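Local coordinates for protein sorbitol-6-phosphate dehydrogenase (Erwinia amylovora CFBP1430, PDB 5O3Z) that catalyses, as a short-chain dehydrogenase/reductase, the oxidation of sorbitol 6-phosphate at carbon 2, probably to fructose 6-phosphate with a nicotinamide cofactor, at residues 104-107 with 108-112; 217-220 with 221-224. All blocks are in the same frame, centred on the assembly; numbering follows the deposited sequence.

In the fold
The two local contacts illustrate how a Rossmann-type subunit begins and ends its helices. Interaction 1 (104-107 with 108-112) opens helix 106-133, which follows strand 88-91 of the parallel sheet, and lies against a second subunit of the tetramer. Interaction 2 (217-220 with 221-224) closes the short helix 215-220, in the region between strand 182-188 and helix 231-242, where short-chain dehydrogenases usually build much of their substrate pocket; its last residues reach the third subunit. Interactions 1 and 2 do not touch: the centres of interaction 1 and interaction 2 lie 29 Å apart and their nearest atoms about 14 Å. Both sit peripherally, 20 and 23 Å respectively from the centre of the chain.

Interaction 1 (104-107 with 108-112); sequences FRLT and DFDLS
Phe104 and Phe109 meet at the start of helix 106-133, a helix N-terminus of the Rossmann-type fold. CE1 of the Phe104 ring lies 3.7 Å from Phe109 N, which sits at the ring's edge and in its plane, and the same carbon approaches Phe109 CB. The neighbouring CB of Asp108 comes near the ring obliquely, while the carboxylate plane of that aspartate stands 88° from the ring. With CG anti to the backbone N (chi1 -164°), Phe104 brings its ring against the first turn, where it also rests on Ser156 of helix 156-176.

Arg105 occupies the N-cap position. Its carbonyl O accepts a moderately bent bond from Phe109 N (3.1 Å, 157°), with the donor in the carbonyl plane, and a weak one from Asp108 N. Its side chain bends at chi3 and passes Asp108 with CD rather than its charged end: NH1 stays 4.3 Å from OD2, too far for a salt bridge, though some electrostatic attraction is likely.

Leu106 O receives Asp110 N at 2.8 Å, and Leu106 CD1 sets a methyl group 3.3 Å from the carboxylate oxygen Asp110 OD2. Leu106 and Phe109 also pack on Val118 of the second subunit, and the Phe109 ring stacks with that of Phe121 of the second subunit. Thr107 O continues the i to i+4 helical bonds to Leu111 N, whose residue sets CB 3.4 Å from that same oxygen.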
loop_
_atom_site.group_PDB
_atom_site.type_symbol
_atom_site.label_atom_id
_atom_site.label_comp_id
_atom_site.label_asym_id
_atom_site.label_seq_id
_atom_site.Cartn_x
_atom_site.Cartn_y
_atom_site.Cartn_z
ATOM N N PHE A 104 -25.401 -1.401 -13.071
ATOM C CA PHE A 104 -24.378 -0.456 -13.568
ATOM C C PHE A 104 -24.257 -0.752 -15.022
ATOM O O PHE A 104 -24.153 -1.899 -15.382
ATOM C CB PHE A 104 -23.011 -0.620 -12.841
ATOM C CG PHE A 104 -22.078 0.552 -13.032
ATOM C CD1 PHE A 104 -21.546 0.844 -14.292
ATOM C CD2 PHE A 104 -21.735 1.378 -11.964
ATOM C CE1 PHE A 104 -20.720 1.928 -14.474
ATOM C CE2 PHE A 104 -20.908 2.458 -12.164
ATOM C CZ PHE A 104 -20.410 2.739 -13.413
ATOM N N ARG A 105 -24.259 0.275 -15.863
ATOM C CA ARG A 105 -24.396 0.073 -17.320
ATOM C C ARG A 105 -23.062 -0.018 -17.988
ATOM O O ARG A 105 -22.197 0.747 -17.662
ATOM C CB ARG A 105 -25.107 1.264 -17.925
ATOM C CG ARG A 105 -26.547 1.395 -17.494
ATOM C CD ARG A 105 -26.927 2.852 -17.571
ATOM N NE ARG A 105 -28.092 2.995 -18.408
ATOM C CZ ARG A 105 -28.467 4.145 -18.956
ATOM N NH1 ARG A 105 -27.791 5.294 -18.711
ATOM N NH2 ARG A 105 -29.542 4.155 -19.723
ATOM N N LEU A 106 -22.950 -0.864 -18.999
ATOM C CA LEU A 106 -21.744 -0.994 -19.767
ATOM C C LEU A 106 -21.329 0.272 -20.487
ATOM O O LEU A 106 -20.151 0.560 -20.595
ATOM C CB LEU A 106 -21.864 -2.163 -20.771
ATOM C CG LEU A 106 -20.632 -2.389 -21.640
ATOM C CD1 LEU A 106 -19.325 -2.522 -20.814
ATOM C CD2 LEU A 106 -20.789 -3.608 -22.547
ATOM N N THR A 107 -22.289 1.014 -21.023
ATOM C CA THR A 107 -21.971 2.279 -21.690
ATOM C C THR A 107 -21.214 3.214 -20.779
ATOM O O THR A 107 -20.204 3.787 -21.205
ATOM C CB THR A 107 -23.223 3.037 -22.221
ATOM O OG1 THR A 107 -24.275 3.013 -21.246
ATOM C CG2 THR A 107 -23.644 2.434 -23.563
ATOM N N ASP A 108 -21.659 3.299 -19.531
ATOM C CA ASP A 108 -21.015 4.183 -18.522
ATOM C C ASP A 108 -19.663 3.661 -18.104
ATOM O O ASP A 108 -18.717 4.435 -17.922
ATOM C CB ASP A 108 -21.844 4.314 -17.254
ATOM C CG ASP A 108 -23.090 5.151 -17.429
ATOM O OD1 ASP A 108 -23.156 6.008 -18.330
ATOM O OD2 ASP A 108 -24.007 4.941 -16.647
ATOM N N PHE A 109 -19.550 2.335 -17.942
ATOM C CA PHE A 109 -18.304 1.730 -17.526
ATOM C C PHE A 109 -17.303 2.009 -18.618
ATOM O O PHE A 109 -16.188 2.465 -18.400
ATOM C CB PHE A 109 -18.472 0.225 -17.361
ATOM C CG PHE A 109 -17.252 -0.430 -16.784
ATOM C CD1 PHE A 109 -17.058 -0.392 -15.420
ATOM C CD2 PHE A 109 -16.324 -1.041 -17.589
ATOM C CE1 PHE A 109 -15.969 -1.028 -14.870
ATOM C CE2 PHE A 109 -15.208 -1.597 -17.058
ATOM C CZ PHE A 109 -15.020 -1.568 -15.703
ATOM N N ASP A 110 -17.731 1.752 -19.844
ATOM C CA ASP A 110 -16.917 2.069 -21.001
ATOM C C ASP A 110 -16.490 3.531 -21.123
ATOM O O ASP A 110 -15.317 3.792 -21.426
ATOM C CB ASP A 110 -17.612 1.661 -22.306
ATOM C CG ASP A 110 -17.163 0.287 -22.801
ATOM O OD1 ASP A 110 -15.933 0.031 -22.929
ATOM O OD2 ASP A 110 -18.058 -0.538 -23.066
ATOM N N LEU A 111 -17.445 4.452 -20.952
ATOM C CA LEU A 111 -17.158 5.881 -21.013
ATOM C C LEU A 111 -16.146 6.258 -19.924
ATOM O O LEU A 111 -15.120 6.844 -20.180
ATOM C CB LEU A 111 -18.464 6.662 -20.853
ATOM C CG LEU A 111 -18.448 8.171 -21.187
ATOM C CD1 LEU A 111 -17.966 8.490 -22.608
ATOM C CD2 LEU A 111 -19.863 8.698 -20.954
ATOM N N SER A 112 -16.409 5.823 -18.701
ATOM C CA SER A 112 -15.392 6.029 -17.635
ATOM C C SER A 112 -13.997 5.649 -18.073
ATOM O O SER A 112 -13.061 6.447 -17.889
ATOM C CB SER A 112 -15.767 5.324 -16.323
ATOM O OG SER A 112 -14.747 5.638 -15.341
#

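Interaction 2 (217-220 with 221-224); sequences PYYV and DKVP
Val223 N donates to Val220 O at 2.8 Å, closing a type I beta turn that leads the chain out of helix 215-220. The N-H points well at the oxygen (158°), but the donor stands above the carbonyl plane instead of on a lone pair. One turn back, the helical pattern survives in Asp221 N to Pro217 O, a 3.1 Å bond; between the two, Lys222 N makes a weak bond to Tyr219 O. The bonding pattern thus passes from an i to i+4 step to i to i+3 steps as the helix gives way to the turn. Tyr218 O, buried here, has no polar partner in the model. Beyond the turn, Lys226 NZ donates a hydrogen bond to Val223 O and a weak one to Asp221 O.

Outside this backbone framework, the aliphatic part of Lys222 runs alongside both tyrosines in the direction they point. Its CD lies 4.2 Å from Tyr219 CD1, oblique to the ring, and bends at chi3 (98°) and chi4 turn the ammonium toward Tyr218, where NZ and OH remain 4.1 Å apart. The tyrosines themselves form an edge-to-face pair: Tyr218 CD2 sits 3.7 Å above the centre of the Tyr219 ring. Both rings also pack on Leu208 of helix 201-208. Val223 turns its side chain back toward the helix end, bringing CG2 to 3.5 Å from Tyr219 O.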
loop_
_atom_site.group_PDB
_atom_site.type_symbol
_atom_site.label_atom_id
_atom_site.label_comp_id
_atom_site.label_asym_id
_atom_site.label_seq_id
_atom_site.Cartn_x
_atom_site.Cartn_y
_atom_site.Cartn_z
ATOM N N PRO A 217 -21.369 18.402 5.787
ATOM C CA PRO A 217 -21.006 17.925 7.136
ATOM C C PRO A 217 -20.678 16.467 7.217
ATOM O O PRO A 217 -19.698 16.093 7.838
ATOM C CB PRO A 217 -22.279 18.186 7.955
ATOM C CG PRO A 217 -22.811 19.448 7.342
ATOM C CD PRO A 217 -22.517 19.342 5.846
ATOM N N TYR A 218 -21.506 15.636 6.620
ATOM C CA TYR A 218 -21.212 14.237 6.561
ATOM C C TYR A 218 -19.804 13.932 5.977
ATOM O O TYR A 218 -19.087 13.059 6.499
ATOM C CB TYR A 218 -22.285 13.520 5.747
ATOM C CG TYR A 218 -21.997 12.069 5.557
ATOM C CD1 TYR A 218 -22.271 11.159 6.568
ATOM C CD2 TYR A 218 -21.390 11.608 4.399
ATOM C CE1 TYR A 218 -21.999 9.823 6.401
ATOM C CE2 TYR A 218 -21.104 10.277 4.242
ATOM C CZ TYR A 218 -21.429 9.398 5.234
ATOM O OH TYR A 218 -21.138 8.082 5.062
ATOM N N TYR A 219 -19.396 14.614 4.904
ATOM C CA TYR A 219 -18.124 14.247 4.276
ATOM C C TYR A 219 -16.951 14.934 4.974
ATOM O O TYR A 219 -15.863 14.378 5.086
ATOM C CB TYR A 219 -18.150 14.461 2.750
ATOM C CG TYR A 219 -18.903 13.363 1.988
ATOM C CD1 TYR A 219 -18.453 12.034 2.017
ATOM C CD2 TYR A 219 -20.058 13.653 1.253
ATOM C CE1 TYR A 219 -19.119 11.037 1.338
ATOM C CE2 TYR A 219 -20.736 12.658 0.553
ATOM C CZ TYR A 219 -20.255 11.360 0.595
ATOM O OH TYR A 219 -20.919 10.362 -0.063
ATOM N N VAL A 220 -17.187 16.123 5.501
ATOM C CA VAL A 220 -16.199 16.826 6.300
ATOM C C VAL A 220 -15.737 15.999 7.486
ATOM O O VAL A 220 -14.543 15.916 7.766
ATOM C CB VAL A 220 -16.763 18.158 6.825
ATOM C CG1 VAL A 220 -15.898 18.724 7.950
ATOM C CG2 VAL A 220 -16.841 19.190 5.699
ATOM N N ASP A 221 -16.681 15.386 8.172
ATOM C CA ASP A 221 -16.389 14.698 9.406
ATOM C C ASP A 221 -15.591 13.426 9.126
ATOM O O ASP A 221 -14.953 12.908 10.018
ATOM C CB ASP A 221 -17.706 14.485 10.210
ATOM C CG ASP A 221 -17.681 13.280 11.127
ATOM O OD1 ASP A 221 -17.970 12.153 10.647
ATOM O OD2 ASP A 221 -17.448 13.450 12.336
ATOM N N LYS A 222 -15.575 12.956 7.885
ATOM C CA LYS A 222 -14.655 11.890 7.516
ATOM C C LYS A 222 -13.209 12.339 7.388
ATOM O O LYS A 222 -12.333 11.497 7.418
ATOM C CB LYS A 222 -15.123 11.185 6.230
ATOM C CG LYS A 222 -16.319 10.258 6.431
ATOM C CD LYS A 222 -16.810 9.706 5.088
ATOM C CE LYS A 222 -16.289 8.306 4.794
ATOM N NZ LYS A 222 -17.118 7.292 5.507
ATOM N N VAL A 223 -12.928 13.630 7.255
ATOM C CA VAL A 223 -11.568 14.085 7.017
ATOM C C VAL A 223 -10.903 14.397 8.378
ATOM O O VAL A 223 -11.458 15.129 9.148
ATOM C CB VAL A 223 -11.579 15.337 6.116
ATOM C CG1 VAL A 223 -10.148 15.759 5.706
ATOM C CG2 VAL A 223 -12.402 15.078 4.864
ATOM N N PRO A 224 -9.713 13.871 8.674
ATOM C CA PRO A 224 -9.105 14.322 9.949
ATOM C C PRO A 224 -8.951 15.869 10.052
ATOM O O PRO A 224 -9.400 16.452 11.055
ATOM C CB PRO A 224 -7.783 13.615 9.950
ATOM C CG PRO A 224 -8.132 12.313 9.322
ATOM C CD PRO A 224 -9.042 12.648 8.179
#